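Local structure of putative glycosyltransferase (GalT1) (Streptococcus parasanguinis, 4PHR) at residues L149-A154 / K172-P177; N87-H92 / Y123-D128. The protein is probably a glycosyltransferase, the piece here being its GT-D-fold domain, which binds the nucleotide UDP. One frame throughout, in Å; residues are numbered along the deposited sequence.

Contact 1 (L149-A154 / K172-P177); sequences LIVEGA and KRLVCP. With UDP (uridine-5'-diphosphate), chain B.
R173 runs alongside I150 on one face of the sheet, and CD1 of I150 lies over the rim of its guanidinium, 4.1 Å from NH1. E152 shares that face. Its CG stands between backbone N and carbonyl carbon (chi1 62°), and the extended chain crosses R173 obliquely to a salt bridge, E152 OE2 to R173 NH1 at 2.8 Å. The bond stays near the guanidinium plane but meets OE2 from above the carboxylate plane, the two planes being 35° apart. S158 OG bonds to E152 OE1, S158 O to R173 NH1 and Q271 OE1 to R173 NE, so this buried ion pair is well satisfied. The backbones pair in parallel, from I150 N to K172 O at 2.8 Å through C176 N to E152 O at 2.7 Å. V151 CG1, on the other face with L149 and L174, touches C176 SG at 3.8 Å. At the sheet's C-terminal edge, P177 O, just beyond strand 170-176, accepts from uracil N3 of UDP (2.9 Å, 169°), and G153 CA lies 3.0 Å from uracil O2. In this five-stranded parallel sheet of the GT-D domain, strands 200-204 and 272-275 flank the pair; helix 185-195 covers L149, V151 and L174, helix 266-271 E152 and R173.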
ATOM      1  N   LEU A 149      -4.916  13.202   6.758  1.00 12.12           N
ATOM      2  CA  LEU A 149      -4.050  13.788   5.750  1.00 11.53           C
ATOM      3  C   LEU A 149      -3.721  12.666   4.776  1.00 12.64           C
ATOM      4  O   LEU A 149      -3.099  11.678   5.157  1.00 13.34           O
ATOM      5  CB  LEU A 149      -2.771  14.342   6.381  1.00 15.41           C
ATOM      6  CG  LEU A 149      -1.742  14.919   5.404  1.00 15.11           C
ATOM      7  CD1 LEU A 149      -2.335  16.068   4.595  1.00 16.51           C
ATOM      8  CD2 LEU A 149      -0.497  15.378   6.149  1.00 19.17           C
ATOM      9  N   ILE A 150      -4.180  12.798   3.539  1.00 11.26           N
ATOM     10  CA  ILE A 150      -3.916  11.792   2.522  1.00 10.29           C
ATOM     11  C   ILE A 150      -2.825  12.306   1.606  1.00 10.94           C
ATOM     12  O   ILE A 150      -2.950  13.392   1.034  1.00 12.09           O
ATOM     13  CB  ILE A 150      -5.185  11.468   1.697  1.00 11.71           C
ATOM     14  CG1 ILE A 150      -6.276  10.867   2.596  1.00 13.09           C
ATOM     15  CG2 ILE A 150      -4.842  10.566   0.510  1.00 13.29           C
ATOM     16  CD1 ILE A 150      -7.571  10.592   1.868  1.00 15.38           C
ATOM     17  N   VAL A 151      -1.747  11.539   1.501  1.00 10.09           N
ATOM     18  CA  VAL A 151      -0.627  11.885   0.638  1.00 11.13           C
ATOM     19  C   VAL A 151      -0.674  10.887  -0.505  1.00 10.45           C
ATOM     20  O   VAL A 151      -0.509   9.693  -0.287  1.00 11.15           O
ATOM     21  CB  VAL A 151       0.720  11.788   1.397  1.00 11.75           C
ATOM     22  CG1 VAL A 151       1.886  12.227   0.503  1.00 14.65           C
ATOM     23  CG2 VAL A 151       0.674  12.632   2.676  1.00 13.88           C
ATOM     24  N   GLU A 152      -0.948  11.374  -1.713  1.00 10.28           N
ATOM     25  CA  GLU A 152      -1.199  10.501  -2.853  1.00 10.23           C
ATOM     26  C   GLU A 152      -0.801  11.230  -4.127  1.00 10.53           C
ATOM     27  O   GLU A 152      -0.484  12.428  -4.096  1.00 11.51           O
ATOM     28  CB  GLU A 152      -2.677  10.113  -2.915  1.00 11.91           C
ATOM     29  CG  GLU A 152      -3.593  11.315  -3.117  1.00 12.80           C
ATOM     30  CD  GLU A 152      -5.061  10.965  -3.262  1.00 13.89           C
ATOM     31  OE1 GLU A 152      -5.419   9.768  -3.127  1.00 14.99           O
ATOM     32  OE2 GLU A 152      -5.860  11.898  -3.521  1.00 16.49           O
ATOM     33  N   GLY A 153      -0.820  10.513  -5.243  1.00 10.74           N
ATOM     34  CA  GLY A 153      -0.466  11.101  -6.517  1.00 10.35           C
ATOM     35  C   GLY A 153      -1.634  11.790  -7.182  1.00 10.56           C
ATOM     36  O   GLY A 153      -2.791  11.624  -6.783  1.00 11.82           O
ATOM     37  N   ALA A 154      -1.335  12.543  -8.232  1.00 12.84           N
ATOM     38  CA  ALA A 154      -2.350  13.331  -8.917  1.00 15.09           C
ATOM     39  C   ALA A 154      -3.467  12.517  -9.571  1.00 15.82           C
ATOM     40  O   ALA A 154      -4.566  13.035  -9.779  1.00 19.72           O
ATOM     41  CB  ALA A 154      -1.691  14.258  -9.940  1.00 17.85           C
ATOM     42  N   LYS A 172      -7.665  16.347   4.281  1.00 13.48           N
ATOM     43  CA  LYS A 172      -6.760  17.239   3.576  1.00 12.11           C
ATOM     44  C   LYS A 172      -5.873  16.344   2.723  1.00 10.24           C
ATOM     45  O   LYS A 172      -5.529  15.247   3.151  1.00 12.86           O
ATOM     46  CB  LYS A 172      -5.920  18.052   4.566  1.00 16.52           C
ATOM     47  CG  LYS A 172      -6.743  19.008   5.447  1.00 17.21           C
ATOM     48  CD  LYS A 172      -7.399  20.088   4.612  1.00 22.51           C
ATOM     49  CE  LYS A 172      -8.221  21.041   5.470  1.00 29.72           C
ATOM     50  NZ  LYS A 172      -8.985  21.980   4.611  1.00 33.79           N
ATOM     51  N   ARG A 173      -5.504  16.810   1.532  1.00 10.83           N
ATOM     52  CA  ARG A 173      -4.693  16.017   0.608  1.00 11.26           C
ATOM     53  C   ARG A 173      -3.444  16.765   0.189  1.00 11.81           C
ATOM     54  O   ARG A 173      -3.497  17.948  -0.145  1.00 12.88           O
ATOM     55  CB  ARG A 173      -5.485  15.665  -0.659  1.00 10.62           C
ATOM     56  CG  ARG A 173      -6.738  14.863  -0.420  1.00 12.35           C
ATOM     57  CD  ARG A 173      -7.531  14.594  -1.706  1.00 15.01           C
ATOM     58  NE  ARG A 173      -8.817  13.992  -1.367  1.00 13.50           N
ATOM     59  CZ  ARG A 173      -9.115  12.705  -1.496  1.00 13.33           C
ATOM     60  NH1 ARG A 173      -8.249  11.838  -2.024  1.00 13.07           N
ATOM     61  NH2 ARG A 173     -10.319  12.293  -1.121  1.00 13.73           N
ATOM     62  N   LEU A 174      -2.327  16.055   0.204  1.00 11.63           N
ATOM     63  CA  LEU A 174      -1.090  16.549  -0.374  1.00 13.68           C
ATOM     64  C   LEU A 174      -0.916  15.771  -1.669  1.00 12.43           C
ATOM     65  O   LEU A 174      -0.703  14.560  -1.646  1.00 12.59           O
ATOM     66  CB  LEU A 174       0.083  16.291   0.573  1.00 15.60           C
ATOM     67  CG  LEU A 174       1.455  16.879   0.249  1.00 21.18           C
ATOM     68  CD1 LEU A 174       1.375  18.401   0.155  1.00 23.58           C
ATOM     69  CD2 LEU A 174       2.487  16.447   1.296  1.00 21.39           C
ATOM     70  N   VAL A 175      -1.036  16.460  -2.800  1.00 12.28           N
ATOM     71  CA  VAL A 175      -1.096  15.768  -4.084  1.00 13.41           C
ATOM     72  C   VAL A 175       0.266  15.822  -4.756  1.00 15.06           C
ATOM     73  O   VAL A 175       0.762  16.896  -5.082  1.00 20.92           O
ATOM     74  CB  VAL A 175      -2.198  16.343  -4.989  1.00 14.25           C
ATOM     75  CG1 VAL A 175      -2.227  15.625  -6.322  1.00 18.60           C
ATOM     76  CG2 VAL A 175      -3.549  16.226  -4.287  1.00 15.86           C
ATOM     77  N   CYS A 176       0.853  14.647  -4.948  1.00 12.07           N
ATOM     78  CA  CYS A 176       2.218  14.485  -5.404  1.00 15.32           C
ATOM     79  C   CYS A 176       2.259  13.952  -6.834  1.00 14.69           C
ATOM     80  O   CYS A 176       1.212  13.653  -7.423  1.00 13.91           O
ATOM     81  CB  CYS A 176       2.931  13.515  -4.466  1.00 14.32           C
ATOM     82  SG  CYS A 176       2.863  14.008  -2.707  1.00 16.53           S
ATOM     83  N   PRO A 177       3.471  13.808  -7.398  1.00 14.77           N
ATOM     84  CA  PRO A 177       3.523  13.281  -8.765  1.00 16.44           C
ATOM     85  C   PRO A 177       3.007  11.847  -8.848  1.00 14.61           C
ATOM     86  O   PRO A 177       3.232  11.055  -7.924  1.00 12.99           O
ATOM     87  CB  PRO A 177       5.019  13.340  -9.102  1.00 18.40           C
ATOM     88  CG  PRO A 177       5.543  14.439  -8.232  1.00 20.31           C
ATOM     89  CD  PRO A 177       4.791  14.274  -6.940  1.00 16.37           C
TER
HETATM   90  N1  UDP B 301       1.775   6.373  -6.921  1.00 10.07           N
HETATM   91  C2  UDP B 301       1.951   7.723  -7.102  1.00 10.76           C
HETATM   92  N3  UDP B 301       3.196   8.216  -7.409  1.00 10.41           N
HETATM   93  C4  UDP B 301       4.273   7.370  -7.531  1.00 10.94           C
HETATM   94  C5  UDP B 301       4.101   5.999  -7.344  1.00 10.90           C
HETATM   95  C6  UDP B 301       2.806   5.517  -7.181  1.00 10.42           C
HETATM   96  O2  UDP B 301       0.996   8.496  -7.019  1.00 12.09           O
HETATM   97  O4  UDP B 301       5.377   7.865  -7.781  1.00 12.91           O
HETATM   98  C1' UDP B 301       0.450   5.882  -6.512  1.00 10.22           C
HETATM   99  C2' UDP B 301      -0.431   5.187  -7.516  1.00 10.86           C
HETATM  100  O2' UDP B 301      -1.105   6.130  -8.323  1.00 13.09           O
HETATM  101  C3' UDP B 301      -1.372   4.443  -6.594  1.00 10.92           C
HETATM  102  C4' UDP B 301      -0.480   4.080  -5.419  1.00 10.86           C
HETATM  103  O4' UDP B 301       0.689   4.897  -5.527  1.00  9.51           O
HETATM  104  O3' UDP B 301      -2.386   5.311  -6.136  1.00 12.99           O
HETATM  105  C5' UDP B 301      -0.107   2.602  -5.422  1.00  9.99           C
HETATM  106  O5' UDP B 301       0.788   2.359  -4.344  1.00  9.73           O
HETATM  107  PA  UDP B 301       1.420   0.904  -4.067  1.00  8.83           P
HETATM  108  O1A UDP B 301       2.314   0.534  -5.181  1.00 12.18           O
HETATM  109  O2A UDP B 301       2.040   0.978  -2.722  1.00 10.56           O
HETATM  110  O3A UDP B 301       0.098  -0.032  -4.101  1.00  9.39           O
HETATM  111  PB  UDP B 301      -0.158  -1.605  -3.761  1.00  8.65           P
HETATM  112  O1B UDP B 301      -0.326  -2.277  -5.082  1.00 11.59           O
HETATM  113  O2B UDP B 301      -1.419  -1.586  -2.983  1.00 10.30           O
HETATM  114  O3B UDP B 301       1.020  -2.140  -3.007  1.00 10.49           O

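Contact 2 (N87-H92 / Y123-D128); sequences NQNARH and YIDLID
N87, D125 and I127 bury the most surface here, and the bond that joins the segments is a backbone one: N87 N donates to D125 O at 2.9 Å, with 156° at the hydrogen and an approach nearly along the C=O axis. The amide of N87 folds back over that carbonyl, its CG 3.7 Å from D125 O, because chi1 of 63° sets CG between backbone N and carbonyl carbon. ND2 then lies 3.7 Å from I124 O. N87 is the N-cap of helix 88-100, and the same torsion brings its OD1 to accept from A90 N, though the position of OD1 is less certain than the rest; D125 sits in the type I turn Y123-L126, so a helix start is docked on a beta turn. CB of A90, which points at the turn, packs against D125 CG at 3.8 Å. I127 adds apolar contact: its CG1 rests 3.8 Å from N87 N, while CD1 meets the edge of the R91 guanidinium at NH1, 3.9 Å away, the two side chains crossing at about a right angle. NH1 of R91 is itself hydrogen-bonded to Y86 O.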
ATOM      1  N   ASN A  87      -6.634 -16.557  -6.951  1.00 15.44           N
ATOM      2  CA  ASN A  87      -6.916 -17.102  -8.269  1.00 17.11           C
ATOM      3  C   ASN A  87      -5.648 -17.557  -8.994  1.00 16.41           C
ATOM      4  O   ASN A  87      -4.517 -17.220  -8.609  1.00 15.39           O
ATOM      5  CB  ASN A  87      -7.750 -16.135  -9.119  1.00 21.89           C
ATOM      6  CG  ASN A  87      -7.039 -14.831  -9.396  1.00 22.48           C
ATOM      7  OD1 ASN A  87      -5.831 -14.802  -9.601  1.00 27.39           O
ATOM      8  ND2 ASN A  87      -7.797 -13.739  -9.415  1.00 26.82           N
ATOM      9  N   GLN A  88      -5.850 -18.344 -10.039  1.00 17.91           N
ATOM     10  CA  GLN A  88      -4.744 -18.992 -10.721  1.00 17.76           C
ATOM     11  C   GLN A  88      -3.663 -18.022 -11.196  1.00 18.27           C
ATOM     12  O   GLN A  88      -2.473 -18.279 -11.005  1.00 18.27           O
ATOM     13  CB  GLN A  88      -5.275 -19.820 -11.890  1.00 22.97           C
ATOM     14  CG  GLN A  88      -4.207 -20.535 -12.674  1.00 24.99           C
ATOM     15  CD  GLN A  88      -4.798 -21.435 -13.736  1.00 24.77           C
ATOM     16  OE1 GLN A  88      -5.750 -22.170 -13.476  1.00 30.43           O
ATOM     17  NE2 GLN A  88      -4.243 -21.376 -14.943  1.00 28.04           N
ATOM     18  N   ASN A  89      -4.056 -16.911 -11.814  1.00 19.57           N
ATOM     19  CA  ASN A  89      -3.045 -15.971 -12.293  1.00 21.48           C
ATOM     20  C   ASN A  89      -2.230 -15.362 -11.154  1.00 16.63           C
ATOM     21  O   ASN A  89      -1.015 -15.201 -11.270  1.00 15.59           O
ATOM     22  CB  ASN A  89      -3.630 -14.899 -13.226  1.00 23.30           C
ATOM     23  CG  ASN A  89      -4.631 -13.988 -12.544  1.00 40.72           C
ATOM     24  OD1 ASN A  89      -4.590 -13.786 -11.334  1.00 53.05           O
ATOM     25  ND2 ASN A  89      -5.538 -13.418 -13.335  1.00 49.43           N
ATOM     26  N   ALA A  90      -2.893 -15.065 -10.039  1.00 16.52           N
ATOM     27  CA  ALA A  90      -2.198 -14.536  -8.867  1.00 15.41           C
ATOM     28  C   ALA A  90      -1.238 -15.560  -8.247  1.00 12.08           C
ATOM     29  O   ALA A  90      -0.120 -15.218  -7.866  1.00 12.20           O
ATOM     30  CB  ALA A  90      -3.200 -14.007  -7.822  1.00 15.24           C
ATOM     31  N   ARG A  91      -1.669 -16.813  -8.153  1.00 11.95           N
ATOM     32  CA  ARG A  91      -0.815 -17.856  -7.580  1.00 13.07           C
ATOM     33  C   ARG A  91       0.456 -18.008  -8.406  1.00 12.00           C
ATOM     34  O   ARG A  91       1.559 -18.106  -7.865  1.00 13.75           O
ATOM     35  CB  ARG A  91      -1.548 -19.202  -7.484  1.00 12.89           C
ATOM     36  CG  ARG A  91      -2.753 -19.162  -6.564  1.00 14.86           C
ATOM     37  CD  ARG A  91      -3.225 -20.561  -6.187  1.00 16.44           C
ATOM     38  NE  ARG A  91      -3.458 -21.425  -7.342  1.00 19.85           N
ATOM     39  CZ  ARG A  91      -4.647 -21.644  -7.898  1.00 21.62           C
ATOM     40  NH1 ARG A  91      -5.729 -21.045  -7.421  1.00 23.52           N
ATOM     41  NH2 ARG A  91      -4.756 -22.478  -8.933  1.00 23.55           N
ATOM     42  N   HIS A  92       0.300 -18.026  -9.724  1.00 12.12           N
ATOM     43  CA  HIS A  92       1.443 -18.157 -10.607  1.00 13.92           C
ATOM     44  C   HIS A  92       2.361 -16.943 -10.493  1.00 13.18           C
ATOM     45  O   HIS A  92       3.584 -17.092 -10.369  1.00 14.12           O
ATOM     46  CB  HIS A  92       0.989 -18.338 -12.057  1.00 14.27           C
ATOM     47  CG  HIS A  92       2.114 -18.360 -13.046  1.00 14.78           C
ATOM     48  ND1 HIS A  92       3.069 -19.355 -13.069  1.00 17.17           N
ATOM     49  CD2 HIS A  92       2.436 -17.506 -14.046  1.00 19.85           C
ATOM     50  CE1 HIS A  92       3.925 -19.118 -14.047  1.00 19.60           C
ATOM     51  NE2 HIS A  92       3.563 -18.002 -14.655  1.00 21.23           N
ATOM     52  N   TYR A 123      -9.681  -7.836  -2.247  1.00 15.52           N
ATOM     53  CA  TYR A 123     -10.812  -8.297  -3.054  1.00 16.58           C
ATOM     54  C   TYR A 123     -10.487  -9.051  -4.346  1.00 15.63           C
ATOM     55  O   TYR A 123     -10.838 -10.225  -4.486  1.00 17.34           O
ATOM     56  CB  TYR A 123     -11.742  -7.106  -3.366  1.00 15.62           C
ATOM     57  CG  TYR A 123     -12.924  -7.449  -4.259  1.00 15.70           C
ATOM     58  CD1 TYR A 123     -14.031  -8.115  -3.755  1.00 18.18           C
ATOM     59  CD2 TYR A 123     -12.930  -7.095  -5.603  1.00 16.59           C
ATOM     60  CE1 TYR A 123     -15.104  -8.437  -4.566  1.00 18.36           C
ATOM     61  CE2 TYR A 123     -14.000  -7.415  -6.425  1.00 18.82           C
ATOM     62  CZ  TYR A 123     -15.085  -8.082  -5.899  1.00 19.70           C
ATOM     63  OH  TYR A 123     -16.157  -8.402  -6.707  1.00 21.25           O
ATOM     64  N   ILE A 124      -9.842  -8.384  -5.295  1.00 14.14           N
ATOM     65  CA  ILE A 124      -9.874  -8.856  -6.687  1.00 15.12           C
ATOM     66  C   ILE A 124      -9.158 -10.190  -6.936  1.00 17.72           C
ATOM     67  O   ILE A 124      -9.580 -10.971  -7.795  1.00 18.10           O
ATOM     68  CB  ILE A 124      -9.377  -7.770  -7.687  1.00 17.09           C
ATOM     69  CG1 ILE A 124      -9.933  -8.029  -9.095  1.00 17.74           C
ATOM     70  CG2 ILE A 124      -7.863  -7.690  -7.679  1.00 20.07           C
ATOM     71  CD1 ILE A 124     -11.432  -7.851  -9.208  1.00 19.21           C
ATOM     72  N   ASP A 125      -8.098 -10.464  -6.181  1.00 15.97           N
ATOM     73  CA  ASP A 125      -7.334 -11.689  -6.402  1.00 17.14           C
ATOM     74  C   ASP A 125      -7.835 -12.898  -5.613  1.00 16.67           C
ATOM     75  O   ASP A 125      -7.329 -14.002  -5.778  1.00 18.50           O
ATOM     76  CB  ASP A 125      -5.842 -11.460  -6.134  1.00 22.79           C
ATOM     77  CG  ASP A 125      -5.134 -10.777  -7.298  1.00 27.18           C
ATOM     78  OD1 ASP A 125      -5.701 -10.742  -8.414  1.00 28.21           O
ATOM     79  OD2 ASP A 125      -4.005 -10.287  -7.101  1.00 36.82           O
ATOM     80  N   LEU A 126      -8.839 -12.693  -4.772  1.00 16.82           N
ATOM     81  CA  LEU A 126      -9.390 -13.777  -3.971  1.00 17.96           C
ATOM     82  C   LEU A 126     -10.370 -14.628  -4.768  1.00 20.90           C
ATOM     83  O   LEU A 126     -11.194 -14.109  -5.521  1.00 22.86           O
ATOM     84  CB  LEU A 126     -10.106 -13.221  -2.745  1.00 19.63           C
ATOM     85  CG  LEU A 126      -9.256 -12.480  -1.724  1.00 21.15           C
ATOM     86  CD1 LEU A 126     -10.151 -11.878  -0.655  1.00 26.01           C
ATOM     87  CD2 LEU A 126      -8.227 -13.421  -1.116  1.00 20.56           C
ATOM     88  N   ILE A 127     -10.281 -15.943  -4.595  1.00 21.24           N
ATOM     89  CA  ILE A 127     -11.272 -16.845  -5.162  1.00 25.63           C
ATOM     90  C   ILE A 127     -12.604 -16.641  -4.456  1.00 28.11           C
ATOM     91  O   ILE A 127     -13.645 -16.485  -5.096  1.00 36.82           O
ATOM     92  CB  ILE A 127     -10.854 -18.311  -4.991  1.00 31.28           C
ATOM     93  CG1 ILE A 127      -9.584 -18.592  -5.792  1.00 32.66           C
ATOM     94  CG2 ILE A 127     -11.980 -19.237  -5.427  1.00 31.50           C
ATOM     95  CD1 ILE A 127      -8.956 -19.921  -5.483  1.00 35.95           C
ATOM     96  N   ASP A 128     -12.560 -16.648  -3.127  1.00 26.66           N
ATOM     97  CA  ASP A 128     -13.758 -16.456  -2.318  1.00 27.61           C
ATOM     98  C   ASP A 128     -13.829 -15.017  -1.831  1.00 26.22           C
ATOM     99  O   ASP A 128     -13.062 -14.598  -0.957  1.00 26.66           O
ATOM    100  CB  ASP A 128     -13.765 -17.427  -1.136  1.00 30.41           C
ATOM    101  CG  ASP A 128     -14.993 -17.274  -0.261  1.00 40.55           C
ATOM    102  OD1 ASP A 128     -15.944 -16.578  -0.679  1.00 36.54           O
ATOM    103  OD2 ASP A 128     -15.012 -17.861   0.843  1.00 49.40           O
TER

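Followed from the N terminus, contact 2 comes first: the chain leaves the start of helix 88-100, passes through helix 102-108 and strand 115-116, and returns in the loop before helix 132-140, closing a loop with 30 residues between its segments. Contact 1 opens only after that and spans 17 intervening residues, none of them helical, so the two loops follow in series and neither nest nor cross. Contact 1 ties neighbouring strands of the five-stranded parallel sheet; contact 2 joins a helix start to the loop that follows the edge strand of the three-stranded sheet. Their centres lie 30 Å apart on opposite sides of the chain centre, with nearest atoms about 18 Å apart.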